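Local coordinates for protein beta-mannosidase (Hypocrea lixii, PDB 4UOJ) that probably hydrolyses terminal beta-linked mannose residues from the non-reducing ends of mannosides, as a glycoside hydrolase of family 2, at residues L112-T117 against D129-Q134; T231-F236 against S342-G347; Y690-G695 against W756-L761; N783-T788 against L812-T817. All blocks are in the same frame, centred on the assembly; numbering follows the deposited sequence.

Contact 1: L112-T117 against D129-Q134. With NAG (2-acetamido-2-deoxy-beta-D-glucopyranose), chain G; MAN (alpha-D-mannopyranose), chain B; NAG (2-acetamido-2-deoxy-beta-D-glucopyranose), chain C.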
# COMPACT_ATOMS: atom_id res chain seq x y z
N LEU A 112 -6.38 21.01 -0.88
CA LEU A 112 -5.37 22.06 -0.94
C LEU A 112 -4.22 21.72 -0.02
O LEU A 112 -4.43 21.33 1.10
CB LEU A 112 -5.95 23.39 -0.51
CG LEU A 112 -7.08 23.90 -1.38
CD1 LEU A 112 -7.79 25.04 -0.68
CD2 LEU A 112 -6.56 24.36 -2.72
N ASP A 113 -3.00 21.85 -0.52
CA ASP A 113 -1.83 21.40 0.18
C ASP A 113 -0.83 22.51 0.39
O ASP A 113 -0.18 22.91 -0.53
CB ASP A 113 -1.19 20.27 -0.65
CG ASP A 113 -0.01 19.60 0.04
OD1 ASP A 113 0.15 19.68 1.25
OD2 ASP A 113 0.78 18.96 -0.65
N THR A 114 -0.65 22.96 1.62
CA THR A 114 -1.55 22.71 2.76
C THR A 114 -2.07 24.04 3.36
O THR A 114 -3.24 24.31 3.24
CB THR A 114 -0.88 21.82 3.83
OG1 THR A 114 -0.83 20.48 3.39
CG2 THR A 114 -1.66 21.83 5.12
N TYR A 115 -1.20 24.83 3.99
CA TYR A 115 -1.54 26.15 4.54
C TYR A 115 -1.73 27.08 3.37
O TYR A 115 -0.80 27.33 2.62
CB TYR A 115 -0.44 26.69 5.46
CG TYR A 115 -0.14 25.89 6.70
CD1 TYR A 115 -1.01 25.89 7.78
CD2 TYR A 115 1.03 25.18 6.82
CE1 TYR A 115 -0.73 25.17 8.94
CE2 TYR A 115 1.33 24.46 7.97
CZ TYR A 115 0.45 24.45 9.03
OH TYR A 115 0.74 23.74 10.19
N ALA A 116 -2.96 27.58 3.21
CA ALA A 116 -3.29 28.49 2.12
C ALA A 116 -4.12 29.70 2.56
O ALA A 116 -4.75 29.66 3.61
CB ALA A 116 -4.00 27.73 1.02
N THR A 117 -4.08 30.76 1.75
CA THR A 117 -4.90 31.96 1.90
C THR A 117 -5.71 32.07 0.61
O THR A 117 -5.16 32.32 -0.44
CB THR A 117 -4.03 33.20 2.18
OG1 THR A 117 -3.28 32.99 3.37
CG2 THR A 117 -4.85 34.47 2.34
N ASP A 129 -5.86 24.75 6.41
CA ASP A 129 -4.65 24.18 7.02
C ASP A 129 -4.68 22.62 7.15
O ASP A 129 -4.17 22.06 8.13
CB ASP A 129 -4.42 24.83 8.39
CG ASP A 129 -5.56 24.61 9.38
OD1 ASP A 129 -6.66 24.20 8.94
OD2 ASP A 129 -5.34 24.88 10.59
N ASN A 130 -5.28 21.95 6.15
CA ASN A 130 -5.34 20.48 6.10
C ASN A 130 -5.41 19.99 4.67
O ASN A 130 -6.33 20.34 3.94
CB ASN A 130 -6.52 19.92 6.91
CG ASN A 130 -6.37 18.47 7.31
OD1 ASN A 130 -5.93 17.62 6.53
ND2 ASN A 130 -6.76 18.15 8.52
N GLN A 131 -4.43 19.18 4.28
CA GLN A 131 -4.32 18.58 2.96
C GLN A 131 -5.46 17.60 2.70
O GLN A 131 -5.90 17.44 1.55
CB GLN A 131 -2.96 17.84 2.87
CG GLN A 131 -2.65 17.25 1.49
CD GLN A 131 -1.32 16.54 1.38
OE1 GLN A 131 -0.46 16.57 2.26
NE2 GLN A 131 -1.14 15.87 0.25
N PHE A 132 -5.91 16.94 3.78
CA PHE A 132 -6.87 15.84 3.77
C PHE A 132 -8.34 16.23 3.95
O PHE A 132 -9.19 15.35 4.11
CB PHE A 132 -6.45 14.83 4.84
CG PHE A 132 -4.96 14.61 4.99
CD1 PHE A 132 -4.20 14.15 3.92
CD2 PHE A 132 -4.35 14.79 6.23
CE1 PHE A 132 -2.84 13.89 4.08
CE2 PHE A 132 -3.00 14.55 6.40
CZ PHE A 132 -2.24 14.10 5.33
N ARG A 133 -8.63 17.53 3.91
CA ARG A 133 -10.00 18.03 4.06
C ARG A 133 -10.54 18.69 2.80
O ARG A 133 -9.79 19.29 2.01
CB ARG A 133 -10.11 19.00 5.25
CG ARG A 133 -10.11 18.27 6.59
CD ARG A 133 -10.12 19.20 7.79
NE ARG A 133 -11.42 19.82 7.98
CZ ARG A 133 -11.69 20.73 8.91
NH1 ARG A 133 -10.76 21.11 9.77
NH2 ARG A 133 -12.90 21.25 9.00
N GLN A 134 -11.86 18.59 2.63
CA GLN A 134 -12.59 19.28 1.58
C GLN A 134 -13.00 20.63 2.17
O GLN A 134 -13.66 20.67 3.22
CB GLN A 134 -13.82 18.46 1.15
CG GLN A 134 -14.65 19.09 0.04
CD GLN A 134 -15.92 18.31 -0.21
OE1 GLN A 134 -16.70 18.03 0.70
NE2 GLN A 134 -16.16 17.97 -1.47
C1 NAG G . 2.47 32.68 2.89
C2 NAG G . 2.09 34.15 3.16
C3 NAG G . 1.43 34.31 4.52
C4 NAG G . 0.28 33.30 4.67
C5 NAG G . 0.71 31.88 4.26
C6 NAG G . -0.42 30.85 4.23
C7 NAG G . 3.54 35.77 2.00
C8 NAG G . 4.83 36.54 2.06
N2 NAG G . 3.27 35.01 3.07
O3 NAG G . 0.91 35.63 4.59
O4 NAG G . -0.10 33.31 6.03
O5 NAG G . 1.28 31.89 2.95
O6 NAG G . -1.37 31.07 3.19
O7 NAG G . 2.79 35.84 1.03
C1 MAN B . -2.61 28.29 14.89
C2 MAN B . -2.30 26.83 15.19
C3 MAN B . -2.12 26.06 13.88
C4 MAN B . -3.32 26.25 12.94
C5 MAN B . -3.66 27.74 12.75
C6 MAN B . -4.99 27.95 12.04
O2 MAN B . -3.37 26.26 15.94
O3 MAN B . -1.97 24.69 14.19
O4 MAN B . -3.05 25.67 11.67
O5 MAN B . -3.76 28.39 14.02
O6 MAN B . -5.19 29.31 11.69
C1 NAG C . -1.50 33.43 6.10
C2 NAG C . -1.94 33.00 7.49
C3 NAG C . -3.43 33.30 7.65
C4 NAG C . -3.73 34.74 7.30
C5 NAG C . -3.20 35.05 5.92
C6 NAG C . -3.43 36.51 5.58
C7 NAG C . -0.74 31.16 8.41
C8 NAG C . -0.69 29.69 8.57
N2 NAG C . -1.73 31.60 7.69
O3 NAG C . -3.83 33.05 8.98
O4 NAG C . -5.11 34.86 7.19
O5 NAG C . -1.81 34.80 5.97
O6 NAG C . -2.48 37.16 6.40
O7 NAG C . 0.08 31.87 8.93
O HOH W 1 -7.41 20.17 1.55
O HOH W 2 -5.55 22.99 3.42
O HOH W 3 1.46 16.11 -0.87
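D129 lays its CB against Y115 CD1 (3.6 Å) in the beta-sandwich of the galactose-binding-like domain, beside bound sugars. Its carboxylate is turned 56° from the tyrosine ring, and D129 OD2 takes a hydrogen bond from O4 of a bound mannose (2.7 Å). The same O4 lies at the edge of the Y115 ring, in its plane, while helix 159-168 also packs on this tyrosine. The methyl T114 CG2, just past a cis peptide bond, rests 3.7 Å from D129 C. N130 follows with its CB turned from the other segment; N130 OD1 accepts from F132 N in an Asx turn that starts a type I turn ending at R133, and N130 ND2 reaches N463 and E467 of helix 458-475. Q131 makes the largest single share of the packing. Its CG stands opposite its own backbone N (chi1 -175°) and the chain beyond stays extended, bringing the amide alongside D113, flat against the carboxylate with the planes 19° apart. Q131 OE1 and D113 OD1, both acceptors, lie 3.3 Å apart; each has its own donor, the backbone N of E194 for OE1 and the T114 hydroxyl for OD1; D113 OD2 forms a salt bridge with K193. Q131 CB touches T114 OG1 (3.4 Å), and Q131 CA approaches L112 O in a nearly straight CH...O contact. At the turn's last residue, a water close to R133 O accepts the N-H of L112, its oxygen 2.8 Å from L112 N.

Contact 2: T231-F236 against S342-G347. With NAG (2-acetamido-2-deoxy-beta-D-glucopyranose), chain S.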
# COMPACT_ATOMS: atom_id res chain seq x y z
N THR A 231 -20.75 11.76 0.14
CA THR A 231 -21.78 10.78 0.40
C THR A 231 -21.22 9.60 1.16
O THR A 231 -20.25 9.04 0.76
CB THR A 231 -22.40 10.32 -0.90
OG1 THR A 231 -23.05 11.43 -1.51
CG2 THR A 231 -23.43 9.29 -0.63
N ASP A 232 -21.85 9.22 2.24
CA ASP A 232 -21.44 8.07 3.02
C ASP A 232 -22.44 6.96 2.85
O ASP A 232 -23.54 7.09 3.28
CB ASP A 232 -21.37 8.46 4.48
CG ASP A 232 -20.85 7.37 5.37
OD1 ASP A 232 -21.02 6.19 5.07
OD2 ASP A 232 -20.28 7.68 6.41
N ILE A 233 -22.04 5.84 2.27
CA ILE A 233 -22.92 4.71 2.13
C ILE A 233 -22.38 3.68 3.08
O ILE A 233 -21.22 3.43 3.07
CB ILE A 233 -22.93 4.15 0.70
CG1 ILE A 233 -23.32 5.22 -0.32
CG2 ILE A 233 -23.86 2.96 0.58
CD1 ILE A 233 -24.71 5.77 -0.15
N ASP A 234 -23.22 3.14 3.94
CA ASP A 234 -22.80 2.12 4.88
C ASP A 234 -23.67 0.90 4.68
O ASP A 234 -24.87 0.94 4.98
CB ASP A 234 -22.84 2.64 6.35
CG ASP A 234 -22.11 1.75 7.35
OD1 ASP A 234 -21.19 1.03 6.95
OD2 ASP A 234 -22.45 1.82 8.56
N ILE A 235 -23.08 -0.16 4.13
CA ILE A 235 -23.77 -1.42 3.90
C ILE A 235 -23.23 -2.43 4.89
O ILE A 235 -22.06 -2.78 4.85
CB ILE A 235 -23.69 -1.90 2.45
CG1 ILE A 235 -24.35 -0.86 1.53
CG2 ILE A 235 -24.35 -3.26 2.32
CD1 ILE A 235 -24.14 -1.09 0.09
N PHE A 236 -24.08 -2.84 5.81
CA PHE A 236 -23.73 -3.74 6.89
C PHE A 236 -24.87 -4.70 7.16
O PHE A 236 -25.98 -4.47 6.72
CB PHE A 236 -23.38 -2.93 8.16
CG PHE A 236 -24.47 -1.99 8.63
CD1 PHE A 236 -24.62 -0.73 8.07
CD2 PHE A 236 -25.34 -2.37 9.65
CE1 PHE A 236 -25.62 0.12 8.49
CE2 PHE A 236 -26.35 -1.52 10.08
CZ PHE A 236 -26.48 -0.28 9.49
N SER A 342 -27.10 11.61 -5.69
CA SER A 342 -25.72 11.11 -5.49
C SER A 342 -25.58 9.64 -5.89
O SER A 342 -26.42 8.81 -5.54
CB SER A 342 -25.26 11.30 -4.05
OG SER A 342 -23.88 10.96 -3.94
N GLN A 343 -24.49 9.32 -6.58
CA GLN A 343 -24.22 7.97 -7.01
C GLN A 343 -22.88 7.42 -6.52
O GLN A 343 -21.87 8.07 -6.57
CB GLN A 343 -24.27 7.86 -8.51
CG GLN A 343 -24.48 6.44 -8.95
CD GLN A 343 -23.47 5.97 -9.96
OE1 GLN A 343 -23.65 6.17 -11.16
NE2 GLN A 343 -22.41 5.31 -9.48
N ARG A 344 -22.90 6.17 -6.10
CA ARG A 344 -21.69 5.47 -5.65
C ARG A 344 -21.76 4.02 -6.09
O ARG A 344 -22.83 3.46 -6.23
CB ARG A 344 -21.52 5.52 -4.12
CG ARG A 344 -21.21 6.90 -3.53
CD ARG A 344 -19.87 7.45 -3.95
NE ARG A 344 -19.57 8.76 -3.33
CZ ARG A 344 -19.94 9.94 -3.83
NH1 ARG A 344 -20.65 9.99 -4.94
NH2 ARG A 344 -19.61 11.06 -3.22
N ARG A 345 -20.59 3.41 -6.33
CA ARG A 345 -20.48 1.99 -6.63
C ARG A 345 -20.09 1.30 -5.30
O ARG A 345 -19.11 1.67 -4.64
CB ARG A 345 -19.46 1.74 -7.75
CG ARG A 345 -19.50 0.31 -8.28
CD ARG A 345 -18.63 0.11 -9.50
NE ARG A 345 -17.23 0.23 -9.16
CZ ARG A 345 -16.24 0.08 -10.03
NH1 ARG A 345 -16.50 -0.21 -11.29
NH2 ARG A 345 -14.99 0.21 -9.63
N VAL A 346 -20.92 0.34 -4.90
CA VAL A 346 -20.81 -0.37 -3.63
C VAL A 346 -20.77 -1.89 -3.80
O VAL A 346 -21.09 -2.42 -4.86
CB VAL A 346 -22.00 -0.00 -2.69
CG1 VAL A 346 -21.95 1.47 -2.30
CG2 VAL A 346 -23.35 -0.33 -3.33
N GLY A 347 -20.43 -2.57 -2.72
CA GLY A 347 -20.39 -4.01 -2.64
C GLY A 347 -21.09 -4.50 -1.40
O GLY A 347 -21.09 -3.83 -0.37
C1 NAG S . -21.84 2.43 -12.36
C2 NAG S . -21.86 2.61 -13.88
C3 NAG S . -20.46 2.82 -14.40
C4 NAG S . -19.75 3.92 -13.63
C5 NAG S . -19.82 3.68 -12.13
C6 NAG S . -19.17 4.84 -11.38
C7 NAG S . -23.74 1.32 -14.70
C8 NAG S . -24.21 0.06 -15.38
N2 NAG S . -22.42 1.41 -14.50
O3 NAG S . -20.56 3.15 -15.80
O4 NAG S . -18.37 3.98 -14.04
O5 NAG S . -21.19 3.56 -11.76
O6 NAG S . -19.25 4.57 -9.97
O7 NAG S . -24.54 2.20 -14.33
O HOH W 4 -17.59 9.43 -1.33
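T231 and S342 meet hydroxyl to hydroxyl, OG1 to OG at 2.6 Å, a hydrogen bond in which either may donate. Beside it the R344 guanidinium lies with one face toward T231 CB, which stands 3.6 Å above its plane and is displaced to the rim. A bend at chi2 (-66°) folds the arginine back along its own strand, where R344 NH1 bonds Q343 O at 2.8 Å; the oxygen is in the guanidinium plane, but the donor rises 44° out of the carbonyl plane. R344 NE gives its N-H to a water at the edge of the group. Further along, I233 and I235 each cross V346 at about a right angle: I233 CG2 touches V346 CG1 (3.8 Å), and I235, extended at chi2, sets CD1 against V346 CG2 (3.6 Å). Polar at one end and aliphatic at the other, the contact joins facing sheets of an immunoglobulin-like sandwich, the strand axes 8.4 Å apart and inclined at 43°. Both are border strands: 227-237 pairs with 252-261, and 340-346 with 324-331. L258 of strand 252-261 touches both T231 and S342, while D234, on the other face of its strand, bonds N476, H530 and S531.

Contact 3: Y690-G695 against W756-L761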
# COMPACT_ATOMS: atom_id res chain seq x y z
N TYR A 690 6.15 -17.61 7.73
CA TYR A 690 4.88 -17.01 8.16
C TYR A 690 3.70 -17.85 7.69
O TYR A 690 2.79 -18.11 8.47
CB TYR A 690 4.72 -15.54 7.66
CG TYR A 690 5.77 -14.56 8.17
CD1 TYR A 690 6.14 -14.52 9.51
CD2 TYR A 690 6.36 -13.63 7.30
CE1 TYR A 690 7.10 -13.63 9.97
CE2 TYR A 690 7.33 -12.73 7.75
CZ TYR A 690 7.69 -12.72 9.08
OH TYR A 690 8.63 -11.82 9.54
N ARG A 691 3.71 -18.26 6.41
CA ARG A 691 2.65 -19.08 5.83
C ARG A 691 2.51 -20.42 6.51
O ARG A 691 1.40 -20.82 6.83
CB ARG A 691 2.82 -19.23 4.32
CG ARG A 691 2.49 -17.96 3.54
CD ARG A 691 2.35 -18.24 2.06
NE ARG A 691 1.18 -19.05 1.78
CZ ARG A 691 0.80 -19.43 0.58
NH1 ARG A 691 1.51 -19.09 -0.49
NH2 ARG A 691 -0.31 -20.15 0.45
N ARG A 692 3.63 -21.09 6.79
CA ARG A 692 3.65 -22.38 7.50
C ARG A 692 3.03 -22.25 8.92
O ARG A 692 2.41 -23.18 9.42
CB ARG A 692 5.08 -22.90 7.55
CG ARG A 692 5.28 -24.32 8.06
CD ARG A 692 6.23 -24.26 9.23
NE ARG A 692 7.49 -24.93 8.99
CZ ARG A 692 8.64 -24.61 9.57
NH1 ARG A 692 8.71 -23.57 10.38
NH2 ARG A 692 9.74 -25.32 9.33
N GLY A 693 3.14 -21.07 9.52
CA GLY A 693 2.59 -20.73 10.83
C GLY A 693 1.07 -20.87 10.94
O GLY A 693 0.55 -20.99 12.04
N SER A 694 0.37 -20.87 9.79
CA SER A 694 -1.08 -21.02 9.71
C SER A 694 -1.56 -22.33 10.34
O SER A 694 -2.63 -22.37 10.94
CB SER A 694 -1.56 -20.91 8.25
OG SER A 694 -1.00 -21.89 7.40
N GLY A 695 -0.75 -23.38 10.21
CA GLY A 695 -1.04 -24.69 10.77
C GLY A 695 -0.34 -24.98 12.08
O GLY A 695 -0.46 -26.09 12.62
N TRP A 756 7.88 -28.72 3.64
CA TRP A 756 6.50 -28.59 4.06
C TRP A 756 5.63 -28.13 2.90
O TRP A 756 6.10 -27.36 2.05
CB TRP A 756 6.39 -27.55 5.19
CG TRP A 756 7.05 -27.93 6.48
CD1 TRP A 756 8.38 -28.02 6.73
CD2 TRP A 756 6.39 -28.14 7.74
NE1 TRP A 756 8.60 -28.32 8.05
CE2 TRP A 756 7.40 -28.40 8.70
CE3 TRP A 756 5.05 -28.15 8.16
CZ2 TRP A 756 7.11 -28.69 10.03
CZ3 TRP A 756 4.76 -28.43 9.48
CH2 TRP A 756 5.78 -28.70 10.41
N VAL A 757 4.36 -28.55 2.89
CA VAL A 757 3.38 -28.11 1.91
C VAL A 757 2.35 -27.24 2.64
O VAL A 757 1.75 -27.67 3.63
CB VAL A 757 2.73 -29.27 1.12
CG1 VAL A 757 1.55 -28.79 0.26
CG2 VAL A 757 3.76 -29.98 0.25
N THR A 758 2.16 -26.00 2.15
CA THR A 758 1.26 -25.02 2.74
C THR A 758 0.22 -24.59 1.71
O THR A 758 0.55 -24.25 0.58
CB THR A 758 2.06 -23.84 3.32
OG1 THR A 758 2.99 -24.33 4.29
CG2 THR A 758 1.18 -22.77 3.94
N SER A 759 -1.03 -24.61 2.12
CA SER A 759 -2.15 -24.22 1.29
C SER A 759 -3.01 -23.18 1.96
O SER A 759 -3.29 -23.26 3.12
CB SER A 759 -2.99 -25.43 0.97
OG SER A 759 -4.11 -25.08 0.22
N ASP A 760 -3.43 -22.17 1.20
CA ASP A 760 -4.37 -21.19 1.67
C ASP A 760 -5.82 -21.39 1.24
O ASP A 760 -6.65 -20.55 1.48
CB ASP A 760 -3.87 -19.78 1.41
CG ASP A 760 -4.04 -19.32 -0.00
OD1 ASP A 760 -4.41 -20.09 -0.89
OD2 ASP A 760 -3.81 -18.13 -0.23
N LEU A 761 -6.11 -22.52 0.62
CA LEU A 761 -7.45 -22.87 0.20
C LEU A 761 -8.40 -23.18 1.35
O LEU A 761 -7.99 -23.58 2.40
CB LEU A 761 -7.40 -24.02 -0.78
CG LEU A 761 -6.61 -23.84 -2.07
CD1 LEU A 761 -6.60 -25.15 -2.78
CD2 LEU A 761 -7.18 -22.75 -2.95
O HOH W 5 -2.07 -21.55 4.91
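R692 lies across W756, and its side chain can be followed over the indole. CB sits beside T758 OG1, about 4.1 Å away. With chi1 at -171° CG heads away from the backbone N and meets the ring at W756 CE3 (3.8 Å). CD is over the six-membered ring in a CH-pi contact, only 11° off the normal, and NE comes down over the centre of the indole, 3.5 Å from W756 CE2. CZ then stands over the five-membered ring, 4.2 Å from its centroid, as a cation-pi pair. The guanidinium is steeply tilted, its plane 65° from the indole, and turns an edge to the ring rather than stacking flat. NH2 ends 3.5 Å from W756 NE1; both are donors, and NE1 spends its proton on E754 OE1. F745 of strand 740-747 gives R692 a second cation-pi partner.

Next to this pair T758 presses CG2 on R691 O (3.5 Å), while T758 OG1 bonds T800. R691 O also accepts S694 OG at 2.7 Å, nearly in line with the carbonyl, and the backbone N of S694; a water links S694 OG to S759 O. R691 NH1 bonds the carbonyls of T736 and E738, and D760 has K385 and H739. The C-terminal part of helix 664-692 is thus joined to strand 752-759 mainly by cation-pi and CH-pi contacts, aliphatic packing and a bridging water. R691 and D760, oppositely charged but without a direct bond, would attract each other only through space.

Contact 4: N783-T788 against L812-T817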
# COMPACT_ATOMS: atom_id res chain seq x y z
N ASN A 783 20.93 -42.73 -6.59
CA ASN A 783 19.81 -43.08 -5.71
C ASN A 783 19.01 -41.87 -5.23
O ASN A 783 18.43 -41.89 -4.14
CB ASN A 783 20.26 -43.96 -4.52
CG ASN A 783 21.27 -45.02 -4.88
OD1 ASN A 783 20.98 -45.97 -5.61
ND2 ASN A 783 22.50 -44.84 -4.39
N ASN A 784 18.99 -40.80 -6.07
CA ASN A 784 18.35 -39.50 -5.79
C ASN A 784 18.79 -38.97 -4.40
O ASN A 784 17.97 -38.51 -3.60
CB ASN A 784 16.83 -39.60 -5.94
CG ASN A 784 16.15 -38.26 -6.06
OD1 ASN A 784 16.50 -37.44 -6.91
ND2 ASN A 784 15.15 -38.01 -5.21
N ALA A 785 20.10 -39.10 -4.13
CA ALA A 785 20.79 -38.75 -2.88
C ALA A 785 20.18 -39.41 -1.62
O ALA A 785 20.33 -38.89 -0.51
CB ALA A 785 20.89 -37.24 -2.72
N GLY A 786 19.53 -40.55 -1.81
CA GLY A 786 18.87 -41.29 -0.73
C GLY A 786 17.45 -40.85 -0.42
O GLY A 786 16.79 -41.42 0.44
N MET A 787 16.99 -39.81 -1.12
CA MET A 787 15.65 -39.23 -0.96
C MET A 787 14.68 -39.79 -2.00
O MET A 787 15.09 -40.10 -3.12
CB MET A 787 15.73 -37.69 -1.09
CG MET A 787 14.48 -36.95 -0.63
SD MET A 787 14.60 -35.16 -0.79
CE MET A 787 15.51 -34.76 0.69
N THR A 788 13.41 -39.91 -1.63
CA THR A 788 12.33 -40.34 -2.51
C THR A 788 12.19 -39.39 -3.73
O THR A 788 12.37 -38.18 -3.60
CB THR A 788 11.02 -40.53 -1.71
OG1 THR A 788 10.03 -41.09 -2.56
CG2 THR A 788 10.48 -39.24 -1.11
N LEU A 812 21.03 -38.44 4.13
CA LEU A 812 21.22 -38.29 2.67
C LEU A 812 22.64 -38.64 2.24
O LEU A 812 23.57 -38.62 3.05
CB LEU A 812 20.87 -36.85 2.19
CG LEU A 812 19.46 -36.31 2.45
CD1 LEU A 812 19.35 -34.87 1.98
CD2 LEU A 812 18.39 -37.16 1.77
N LYS A 813 22.80 -38.95 0.94
CA LYS A 813 24.10 -39.27 0.37
C LYS A 813 24.38 -38.37 -0.84
O LYS A 813 24.17 -38.76 -1.99
CB LYS A 813 24.21 -40.77 0.02
CG LYS A 813 24.03 -41.72 1.21
CD LYS A 813 25.26 -41.85 2.13
CE LYS A 813 24.95 -41.55 3.60
NZ LYS A 813 23.91 -42.45 4.18
N ILE A 814 24.86 -37.16 -0.55
CA ILE A 814 25.27 -36.18 -1.56
C ILE A 814 26.81 -36.21 -1.66
O ILE A 814 27.49 -35.85 -0.70
CB ILE A 814 24.73 -34.75 -1.25
CG1 ILE A 814 23.20 -34.71 -1.20
CG2 ILE A 814 25.25 -33.74 -2.27
CD1 ILE A 814 22.65 -33.68 -0.24
N PRO A 815 27.37 -36.58 -2.79
CA PRO A 815 28.83 -36.63 -2.90
C PRO A 815 29.49 -35.30 -2.70
O PRO A 815 30.46 -35.23 -2.00
CB PRO A 815 29.07 -37.08 -4.33
CG PRO A 815 27.83 -37.77 -4.73
CD PRO A 815 26.71 -37.14 -3.98
N ASP A 816 28.96 -34.26 -3.32
CA ASP A 816 29.46 -32.91 -3.11
C ASP A 816 28.34 -31.94 -2.93
O ASP A 816 27.62 -31.68 -3.84
CB ASP A 816 30.29 -32.48 -4.33
CG ASP A 816 31.11 -31.24 -4.07
OD1 ASP A 816 31.14 -30.73 -2.95
OD2 ASP A 816 31.76 -30.80 -5.03
N THR A 817 28.24 -31.34 -1.76
CA THR A 817 27.19 -30.40 -1.50
C THR A 817 27.28 -29.14 -2.33
O THR A 817 26.28 -28.48 -2.53
CB THR A 817 27.06 -30.07 -0.02
OG1 THR A 817 28.30 -29.63 0.48
CG2 THR A 817 26.63 -31.27 0.73
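K813 and A785 are joined by the one hydrogen bond between the two loops, K813 N to A785 O at 2.9 Å. It is nearly straight at the hydrogen (170°), yet the donor stands 53° above the carbonyl plane. L812 CB leans on the same oxygen (3.4 Å). Near this bond A785 CB touches I814 CG1 at 3.7 Å; M787 and L812 cross obliquely a little farther off, with M787 CE 3.9 Å from L812 CD2. The methionine starts out extended, and its last torsion (chi3 -81°) bends the methyl round to the leucine branches.

The second shell sets the shape of the first loop. N783, N784, A785 and G786 all have positive phi and coil in a left-handed turn, closed by G786 N to N783 O and M787 N to N784 O. The N784 side chain ties the turn down: N784 ND2 bonds M787 O at 3.0 Å, with the oxygen close to the amide plane, and N784 also reaches L771 and the backbone N of W773 on strand 765-774. The W773 side chain underlies both loops, touching A785, M787, L812 and I814.

Loop 783-788 leads from strand 765-774 to 790-795 within one sheet, whereas 812-817 passes from strand 799-807 of the facing sheet to 821-830. Such loops closing an end of the hydrophobic core are typical of an immunoglobulin-like beta-sandwich, here the mannosidase Ig/CBM-like domain.

The four contacts follow one another along the chain without interleaving, and none touches another. Contacts 1 and 2 belong to the N-terminal galactose-binding-like and immunoglobulin-like sandwiches; their centres are about 26 Å apart and their nearest atoms about 7 Å. Helix 458-475 borders contact 1, and N476 and H477 just beyond it border contact 2. Contact 3, its centre about 36 Å from that of contact 2, joins helix 664-692 to strand 752-759 of the Ig/CBM-like domain. Contact 4 joins two loops of that domain, its centre about 27 Å from that of contact 3 and about 66 Å from that of contact 1. Together they sample the modular build common to family 2 enzymes, with beta-sandwiches on both sides of the chain's centre.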